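PDB 4ECG: putative iron-regulated protein A from Parabacteroides distasonis ATCC 8503, which binds calcium ions and, as an imelysin-like member of the M75 peptidase family, is possibly a metalloendopeptidase linked to iron regulation. Local coordinates for residues E120-G125 with L174-L179; Y346-N351 with E356-A361. All coordinates share one frame; numbering follows the deposited sequence.

Both contacts are small, largely apolar and without a hydrogen bond between their segments, and both lie in the helical imelysin-like fold with their centres 35 Å apart and no shared elements. Both are buried, the centre of interaction 1 lying 26 Å and that of interaction 2 19 Å from the chain centre. Interaction 1 joins two helices distant in sequence, 115-124 and 171-196, through an aromatic ring against two isoleucines. Interaction 2 joins neighbours along the chain, the loop after helix 324-343 and the start of helix 355-377, through one isoleucine methyl. A tyrosine hydroxyl bonds to a third segment in interaction 1; in interaction 2 an asparagine amide bonds back to a carbonyl of its own loop.

Interaction 1: E120-G125 with L174-L179; sequences EIIATG and LEYLKL
Tyr176 reaches from helix 171-196 to two successive isoleucines of helix 115-124, and the contact is mainly apolar, with no hydrogen bond across it. Its ring extends from a side chain with CG anti to the backbone N (chi1 -164°), which carries it across to the other helix. Ile121 supplies most of the opposing surface: its CG2 methyl lies 3.6 Å from Tyr176 CE2, its CB meets the same ring carbon, and its CD1 comes to 3.8 Å from Tyr176 OH. Ile122 touches further back, its CG1 lying 4.0 Å from Tyr176 CD2. Both isoleucines meet the ring obliquely, their side chains crossing that of the tyrosine at about a right angle. The polar groups bond beside this contact. Tyr176 OH is hydrogen-bonded to Leu145 O, and Ile122 O accepts from Asn172 ND2, a second tie to the start of helix 171-196. Within the shorter helix, Thr124 OG1 bonds Glu120 O at 3.1 Å from above the carbonyl plane. A leucine in place of Tyr176 would probably leave Leu145 O without this donor and part of the Ile121 surface uncovered. The ring thus serves two chemistries: its carbons CD2 and CE2 pack on the isoleucines, while its hydroxyl is satisfied by Leu145 O.

Interaction 2: Y346-N351 with E356-A361; sequences YPFRNN and EHINTA
Ile358 points its CD1 methyl from helix 355-377 into the preceding loop, where it meets two residues of 346-351. The close part is a van der Waals contact, Ile358 CD1 lying 3.4 Å from Asn351 O. The looser part is the 4.1 Å from Ile358 CD1 to Phe348 CE1, at the edge of the ring and near its plane. With CG1 beside the backbone N (chi1 -72°) and the chain then extended to CD1, the isoleucine presents its far end to the loop, crossing the phenylalanine side chain at about a right angle. No hydrogen bond joins the segments, and Asn351, partly exposed, turns its amide back into its own loop. Its ND2 gives a nearly straight hydrogen bond to Pro347 O (2.7 Å, 169°); this acceptor lies in the amide plane, although the donor stands above the carbonyl plane. Asn350 N reaches Pro347 O from the opposite face, so two donors grip one carbonyl and brace the short 3-10 turn. Glu356, Thr360 and Asn350 form solvent-facing surface nearby. The Phe348 side chain is about 8 Å from that of Glu277, a calcium-binding residue whose ion is not bound to this chain in the model, so the contact is near a metal site without forming it. Phe348 and Ile358 both pack on Ile251 and Val255 of helix 239-259, while Ala361 rests on Ala340 of helix 324-343, placing helix 355-377 against both helices.

Interaction 1: E120-G125 with L174-L179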
ATOM      1  N   GLU A 120     -12.874 -22.158  10.922  1.00 50.50           N
ATOM      2  CA  GLU A 120     -12.824 -22.804  12.201  1.00 53.61           C
ATOM      3  C   GLU A 120     -13.284 -21.839  13.296  1.00 53.70           C
ATOM      4  O   GLU A 120     -14.074 -22.210  14.174  1.00 58.28           O
ATOM      5  CB  GLU A 120     -11.408 -23.315  12.473  1.00 59.70           C
ATOM      6  CG  GLU A 120     -11.265 -24.297  13.632  1.00 70.25           C
ATOM      7  CD  GLU A 120      -9.801 -24.478  14.030  1.00 77.82           C
ATOM      8  OE1 GLU A 120      -8.994 -24.899  13.178  1.00 86.63           O
ATOM      9  OE2 GLU A 120      -9.451 -24.153  15.178  1.00 79.88           O
ATOM     10  N   ILE A 121     -12.805 -20.609  13.251  1.00 47.30           N
ATOM     11  CA  ILE A 121     -13.200 -19.628  14.252  1.00 50.63           C
ATOM     12  C   ILE A 121     -14.729 -19.324  14.116  1.00 49.39           C
ATOM     13  O   ILE A 121     -15.444 -19.205  15.104  1.00 50.54           O
ATOM     14  CB  ILE A 121     -12.334 -18.335  14.156  1.00 49.48           C
ATOM     15  CG1 ILE A 121     -10.904 -18.615  14.595  1.00 49.08           C
ATOM     16  CG2 ILE A 121     -12.918 -17.231  15.029  1.00 49.66           C
ATOM     17  CD1 ILE A 121      -9.942 -17.505  14.263  1.00 45.77           C
ATOM     18  N   ILE A 122     -15.232 -19.251  12.895  1.00 44.93           N
ATOM     19  CA  ILE A 122     -16.628 -19.003  12.701  1.00 48.70           C
ATOM     20  C   ILE A 122     -17.443 -20.108  13.395  1.00 53.17           C
ATOM     21  O   ILE A 122     -18.503 -19.828  13.949  1.00 55.27           O
ATOM     22  CB  ILE A 122     -17.005 -18.921  11.196  1.00 47.15           C
ATOM     23  CG1 ILE A 122     -16.362 -17.665  10.571  1.00 45.71           C
ATOM     24  CG2 ILE A 122     -18.528 -18.947  11.036  1.00 42.54           C
ATOM     25  CD1 ILE A 122     -16.416 -17.609   9.035  1.00 44.73           C
ATOM     26  N   ALA A 123     -16.926 -21.349  13.383  1.00 51.48           N
ATOM     27  CA  ALA A 123     -17.599 -22.483  13.988  1.00 49.02           C
ATOM     28  C   ALA A 123     -17.445 -22.512  15.507  1.00 51.00           C
ATOM     29  O   ALA A 123     -18.388 -22.869  16.184  1.00 53.04           O
ATOM     30  CB  ALA A 123     -17.112 -23.795  13.392  1.00 45.49           C
ATOM     31  N   THR A 124     -16.273 -22.193  16.039  1.00 49.63           N
ATOM     32  CA  THR A 124     -15.997 -22.431  17.468  1.00 51.46           C
ATOM     33  C   THR A 124     -16.221 -21.169  18.266  1.00 52.26           C
ATOM     34  O   THR A 124     -16.520 -21.221  19.413  1.00 54.06           O
ATOM     35  CB  THR A 124     -14.516 -22.839  17.746  1.00 50.84           C
ATOM     36  OG1 THR A 124     -13.625 -21.836  17.224  1.00 49.27           O
ATOM     37  CG2 THR A 124     -14.197 -24.223  17.165  1.00 44.85           C
ATOM     38  N   GLY A 125     -16.037 -20.029  17.631  1.00 56.34           N
ATOM     39  CA  GLY A 125     -16.114 -18.764  18.312  1.00 54.51           C
ATOM     40  C   GLY A 125     -14.888 -18.437  19.095  1.00 55.08           C
ATOM     41  O   GLY A 125     -14.959 -17.592  19.958  1.00 51.09           O
ATOM     42  N   LEU A 174     -20.363 -12.427  12.102  1.00 47.27           N
ATOM     43  CA  LEU A 174     -20.638 -11.007  12.305  1.00 47.52           C
ATOM     44  C   LEU A 174     -19.776 -10.452  13.422  1.00 49.61           C
ATOM     45  O   LEU A 174     -19.186  -9.368  13.300  1.00 51.15           O
ATOM     46  CB  LEU A 174     -22.117 -10.759  12.638  1.00 47.49           C
ATOM     47  CG  LEU A 174     -23.027 -10.862  11.391  1.00 46.62           C
ATOM     48  CD1 LEU A 174     -24.462 -11.065  11.834  1.00 42.79           C
ATOM     49  CD2 LEU A 174     -22.909  -9.655  10.449  1.00 44.13           C
ATOM     50  N   GLU A 175     -19.703 -11.170  14.525  1.00 44.53           N
ATOM     51  CA  GLU A 175     -18.834 -10.727  15.588  1.00 45.64           C
ATOM     52  C   GLU A 175     -17.343 -10.715  15.107  1.00 44.46           C
ATOM     53  O   GLU A 175     -16.541  -9.828  15.462  1.00 40.84           O
ATOM     54  CB  GLU A 175     -19.053 -11.594  16.827  1.00 47.72           C
ATOM     55  CG  GLU A 175     -18.267 -11.096  18.020  1.00 56.64           C
ATOM     56  CD  GLU A 175     -18.663  -9.681  18.521  1.00 65.76           C
ATOM     57  OE1 GLU A 175     -19.859  -9.260  18.293  1.00 66.37           O
ATOM     58  OE2 GLU A 175     -17.763  -9.014  19.160  1.00 65.60           O
ATOM     59  N   TYR A 176     -16.991 -11.679  14.251  1.00 41.01           N
ATOM     60  CA  TYR A 176     -15.641 -11.773  13.718  1.00 39.94           C
ATOM     61  C   TYR A 176     -15.352 -10.483  12.939  1.00 40.15           C
ATOM     62  O   TYR A 176     -14.402  -9.791  13.223  1.00 42.03           O
ATOM     63  CB  TYR A 176     -15.568 -13.060  12.872  1.00 41.16           C
ATOM     64  CG  TYR A 176     -14.181 -13.580  12.505  1.00 44.34           C
ATOM     65  CD1 TYR A 176     -13.072 -12.727  12.338  1.00 42.55           C
ATOM     66  CD2 TYR A 176     -13.985 -14.927  12.275  1.00 45.38           C
ATOM     67  CE1 TYR A 176     -11.839 -13.203  11.927  1.00 41.75           C
ATOM     68  CE2 TYR A 176     -12.744 -15.394  11.898  1.00 46.67           C
ATOM     69  CZ  TYR A 176     -11.677 -14.540  11.746  1.00 41.39           C
ATOM     70  OH  TYR A 176     -10.452 -15.079  11.417  1.00 42.41           O
ATOM     71  N   LEU A 177     -16.248 -10.131  12.015  1.00 42.86           N
ATOM     72  CA  LEU A 177     -16.189  -8.910  11.215  1.00 42.83           C
ATOM     73  C   LEU A 177     -16.016  -7.655  12.086  1.00 43.77           C
ATOM     74  O   LEU A 177     -15.243  -6.754  11.733  1.00 45.31           O
ATOM     75  CB  LEU A 177     -17.435  -8.774  10.332  1.00 40.11           C
ATOM     76  CG  LEU A 177     -17.588  -7.494   9.462  1.00 45.03           C
ATOM     77  CD1 LEU A 177     -16.369  -7.330   8.519  1.00 40.02           C
ATOM     78  CD2 LEU A 177     -18.943  -7.416   8.693  1.00 40.06           C
ATOM     79  N   LYS A 178     -16.733  -7.581  13.191  1.00 41.80           N
ATOM     80  CA  LYS A 178     -16.613  -6.458  14.125  1.00 44.18           C
ATOM     81  C   LYS A 178     -15.211  -6.434  14.734  1.00 47.29           C
ATOM     82  O   LYS A 178     -14.575  -5.377  14.781  1.00 52.24           O
ATOM     83  CB  LYS A 178     -17.631  -6.588  15.246  1.00 49.16           C
ATOM     84  CG  LYS A 178     -17.784  -5.378  16.166  1.00 57.07           C
ATOM     85  CD  LYS A 178     -18.517  -5.699  17.469  1.00 63.47           C
ATOM     86  CE  LYS A 178     -19.998  -5.310  17.499  1.00 73.82           C
ATOM     87  NZ  LYS A 178     -20.702  -5.895  18.717  1.00 76.89           N
ATOM     88  N   LEU A 179     -14.704  -7.595  15.155  1.00 42.89           N
ATOM     89  CA  LEU A 179     -13.399  -7.638  15.823  1.00 44.81           C
ATOM     90  C   LEU A 179     -12.244  -7.277  14.880  1.00 44.36           C
ATOM     91  O   LEU A 179     -11.344  -6.535  15.251  1.00 39.85           O
ATOM     92  CB  LEU A 179     -13.165  -8.994  16.495  1.00 47.03           C
ATOM     93  CG  LEU A 179     -14.053  -9.220  17.711  1.00 48.17           C
ATOM     94  CD1 LEU A 179     -14.058 -10.701  18.022  1.00 49.17           C
ATOM     95  CD2 LEU A 179     -13.541  -8.381  18.887  1.00 50.45           C
TER

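Interaction 2: Y346-N351 with E356-A361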
ATOM      1  N   TYR A 346     -10.241  -5.055 -16.687  1.00 51.32           N
ATOM      2  CA  TYR A 346     -10.885  -5.067 -15.390  1.00 46.15           C
ATOM      3  C   TYR A 346     -12.017  -6.050 -15.363  1.00 45.02           C
ATOM      4  O   TYR A 346     -12.795  -6.142 -16.327  1.00 46.38           O
ATOM      5  CB  TYR A 346     -11.456  -3.671 -15.085  1.00 48.09           C
ATOM      6  CG  TYR A 346     -12.360  -3.617 -13.857  1.00 47.19           C
ATOM      7  CD1 TYR A 346     -11.838  -3.381 -12.599  1.00 44.71           C
ATOM      8  CD2 TYR A 346     -13.738  -3.821 -13.969  1.00 47.60           C
ATOM      9  CE1 TYR A 346     -12.678  -3.317 -11.487  1.00 47.08           C
ATOM     10  CE2 TYR A 346     -14.575  -3.765 -12.862  1.00 49.67           C
ATOM     11  CZ  TYR A 346     -14.036  -3.513 -11.636  1.00 46.94           C
ATOM     12  OH  TYR A 346     -14.835  -3.433 -10.567  1.00 49.74           O
ATOM     13  N   PRO A 347     -12.162  -6.772 -14.251  1.00 45.13           N
ATOM     14  CA  PRO A 347     -11.269  -6.793 -13.107  1.00 44.78           C
ATOM     15  C   PRO A 347     -10.075  -7.679 -13.447  1.00 43.06           C
ATOM     16  O   PRO A 347     -10.199  -8.522 -14.322  1.00 45.33           O
ATOM     17  CB  PRO A 347     -12.127  -7.452 -12.049  1.00 45.62           C
ATOM     18  CG  PRO A 347     -12.905  -8.489 -12.822  1.00 46.34           C
ATOM     19  CD  PRO A 347     -13.184  -7.831 -14.157  1.00 46.85           C
ATOM     20  N   PHE A 348      -8.955  -7.524 -12.741  1.00 47.53           N
ATOM     21  CA  PHE A 348      -7.697  -8.328 -12.985  1.00 43.68           C
ATOM     22  C   PHE A 348      -7.951  -9.802 -12.820  1.00 46.15           C
ATOM     23  O   PHE A 348      -7.435 -10.611 -13.564  1.00 51.15           O
ATOM     24  CB  PHE A 348      -6.658  -7.938 -11.955  1.00 43.97           C
ATOM     25  CG  PHE A 348      -5.258  -8.472 -12.199  1.00 41.88           C
ATOM     26  CD1 PHE A 348      -4.708  -8.541 -13.477  1.00 44.03           C
ATOM     27  CD2 PHE A 348      -4.465  -8.819 -11.121  1.00 38.13           C
ATOM     28  CE1 PHE A 348      -3.414  -8.967 -13.656  1.00 42.37           C
ATOM     29  CE2 PHE A 348      -3.165  -9.251 -11.286  1.00 40.91           C
ATOM     30  CZ  PHE A 348      -2.639  -9.321 -12.556  1.00 44.40           C
ATOM     31  N   ARG A 349      -8.748 -10.175 -11.836  1.00 47.48           N
ATOM     32  CA  ARG A 349      -9.054 -11.619 -11.705  1.00 47.74           C
ATOM     33  C   ARG A 349      -9.685 -12.313 -12.880  1.00 44.96           C
ATOM     34  O   ARG A 349      -9.667 -13.542 -12.890  1.00 48.47           O
ATOM     35  CB  ARG A 349      -9.834 -11.951 -10.418  1.00 43.84           C
ATOM     36  CG  ARG A 349     -11.203 -11.331 -10.297  1.00 45.32           C
ATOM     37  CD  ARG A 349     -12.261 -12.101 -11.002  1.00 46.84           C
ATOM     38  NE  ARG A 349     -12.848 -13.128 -10.189  1.00 47.68           N
ATOM     39  CZ  ARG A 349     -12.794 -14.433 -10.439  1.00 51.92           C
ATOM     40  NH1 ARG A 349     -12.090 -14.931 -11.445  1.00 49.03           N
ATOM     41  NH2 ARG A 349     -13.487 -15.250  -9.666  1.00 49.27           N
ATOM     42  N   ASN A 350     -10.281 -11.576 -13.824  1.00 46.10           N
ATOM     43  CA  ASN A 350     -10.808 -12.181 -15.049  1.00 46.88           C
ATOM     44  C   ASN A 350      -9.990 -11.900 -16.263  1.00 46.40           C
ATOM     45  O   ASN A 350     -10.377 -12.234 -17.364  1.00 53.28           O
ATOM     46  CB  ASN A 350     -12.259 -11.718 -15.297  1.00 51.14           C
ATOM     47  CG  ASN A 350     -13.241 -12.382 -14.369  1.00 51.41           C
ATOM     48  OD1 ASN A 350     -13.029 -13.502 -13.930  1.00 54.61           O
ATOM     49  ND2 ASN A 350     -14.306 -11.694 -14.047  1.00 50.12           N
ATOM     50  N   ASN A 351      -8.839 -11.281 -16.097  1.00 48.35           N
ATOM     51  CA  ASN A 351      -8.040 -10.865 -17.233  1.00 47.18           C
ATOM     52  C   ASN A 351      -6.580 -11.199 -17.031  1.00 46.33           C
ATOM     53  O   ASN A 351      -5.685 -10.487 -17.519  1.00 45.66           O
ATOM     54  CB  ASN A 351      -8.225  -9.337 -17.421  1.00 47.93           C
ATOM     55  CG  ASN A 351      -9.613  -8.975 -17.946  1.00 47.42           C
ATOM     56  OD1 ASN A 351      -9.855  -9.062 -19.147  1.00 51.24           O
ATOM     57  ND2 ASN A 351     -10.534  -8.588 -17.043  1.00 41.21           N
ATOM     58  N   GLU A 356      -0.539  -8.720 -23.436  1.00 63.65           N
ATOM     59  CA  GLU A 356       0.139  -7.535 -23.926  1.00 67.25           C
ATOM     60  C   GLU A 356       0.074  -6.401 -22.903  1.00 61.82           C
ATOM     61  O   GLU A 356       1.113  -5.884 -22.507  1.00 60.07           O
ATOM     62  CB  GLU A 356      -0.409  -7.096 -25.284  1.00 74.04           C
ATOM     63  CG  GLU A 356       0.127  -7.885 -26.463  1.00 85.23           C
ATOM     64  CD  GLU A 356      -0.685  -7.612 -27.732  1.00103.63           C
ATOM     65  OE1 GLU A 356      -1.749  -8.285 -27.921  1.00107.35           O
ATOM     66  OE2 GLU A 356      -0.272  -6.718 -28.535  1.00100.54           O
ATOM     67  N   HIS A 357      -1.125  -6.047 -22.445  1.00 61.63           N
ATOM     68  CA  HIS A 357      -1.277  -5.006 -21.423  1.00 58.50           C
ATOM     69  C   HIS A 357      -0.529  -5.323 -20.142  1.00 55.89           C
ATOM     70  O   HIS A 357       0.061  -4.417 -19.533  1.00 48.25           O
ATOM     71  CB  HIS A 357      -2.728  -4.813 -21.057  1.00 61.96           C
ATOM     72  CG  HIS A 357      -3.580  -4.232 -22.163  1.00 64.48           C
ATOM     73  ND1 HIS A 357      -4.881  -4.575 -22.329  1.00 57.60           N
ATOM     74  CD2 HIS A 357      -3.282  -3.298 -23.144  1.00 61.21           C
ATOM     75  CE1 HIS A 357      -5.377  -3.889 -23.352  1.00 60.69           C
ATOM     76  NE2 HIS A 357      -4.394  -3.114 -23.859  1.00 64.98           N
ATOM     77  N   ILE A 358      -0.567  -6.588 -19.707  1.00 53.61           N
ATOM     78  CA  ILE A 358       0.116  -7.011 -18.429  1.00 51.80           C
ATOM     79  C   ILE A 358       1.653  -6.786 -18.587  1.00 51.59           C
ATOM     80  O   ILE A 358       2.286  -6.155 -17.750  1.00 56.55           O
ATOM     81  CB  ILE A 358      -0.235  -8.463 -18.034  1.00 48.52           C
ATOM     82  CG1 ILE A 358      -1.683  -8.525 -17.527  1.00 49.13           C
ATOM     83  CG2 ILE A 358       0.734  -8.989 -16.965  1.00 45.28           C
ATOM     84  CD1 ILE A 358      -2.346  -9.905 -17.478  1.00 48.67           C
ATOM     85  N   ASN A 359       2.197  -7.166 -19.731  1.00 51.43           N
ATOM     86  CA  ASN A 359       3.621  -7.008 -19.993  1.00 51.01           C
ATOM     87  C   ASN A 359       4.081  -5.597 -20.049  1.00 52.18           C
ATOM     88  O   ASN A 359       5.119  -5.296 -19.481  1.00 55.11           O
ATOM     89  CB  ASN A 359       4.074  -7.762 -21.265  1.00 52.46           C
ATOM     90  CG  ASN A 359       4.046  -9.295 -21.081  1.00 54.06           C
ATOM     91  OD1 ASN A 359       3.889  -9.767 -19.953  1.00 50.93           O
ATOM     92  ND2 ASN A 359       4.133 -10.065 -22.186  1.00 52.06           N
ATOM     93  N   THR A 360       3.334  -4.721 -20.712  1.00 52.38           N
ATOM     94  CA  THR A 360       3.650  -3.270 -20.722  1.00 50.11           C
ATOM     95  C   THR A 360       3.681  -2.772 -19.266  1.00 50.32           C
ATOM     96  O   THR A 360       4.523  -1.955 -18.874  1.00 48.12           O
ATOM     97  CB  THR A 360       2.593  -2.515 -21.557  1.00 52.28           C
ATOM     98  OG1 THR A 360       2.538  -3.115 -22.857  1.00 52.46           O
ATOM     99  CG2 THR A 360       2.862  -0.981 -21.686  1.00 46.26           C
ATOM    100  N   ALA A 361       2.762  -3.306 -18.460  1.00 51.60           N
ATOM    101  CA  ALA A 361       2.606  -2.870 -17.074  1.00 48.72           C
ATOM    102  C   ALA A 361       3.800  -3.358 -16.272  1.00 47.45           C
ATOM    103  O   ALA A 361       4.453  -2.583 -15.596  1.00 46.24           O
ATOM    104  CB  ALA A 361       1.291  -3.394 -16.505  1.00 43.65           C
TER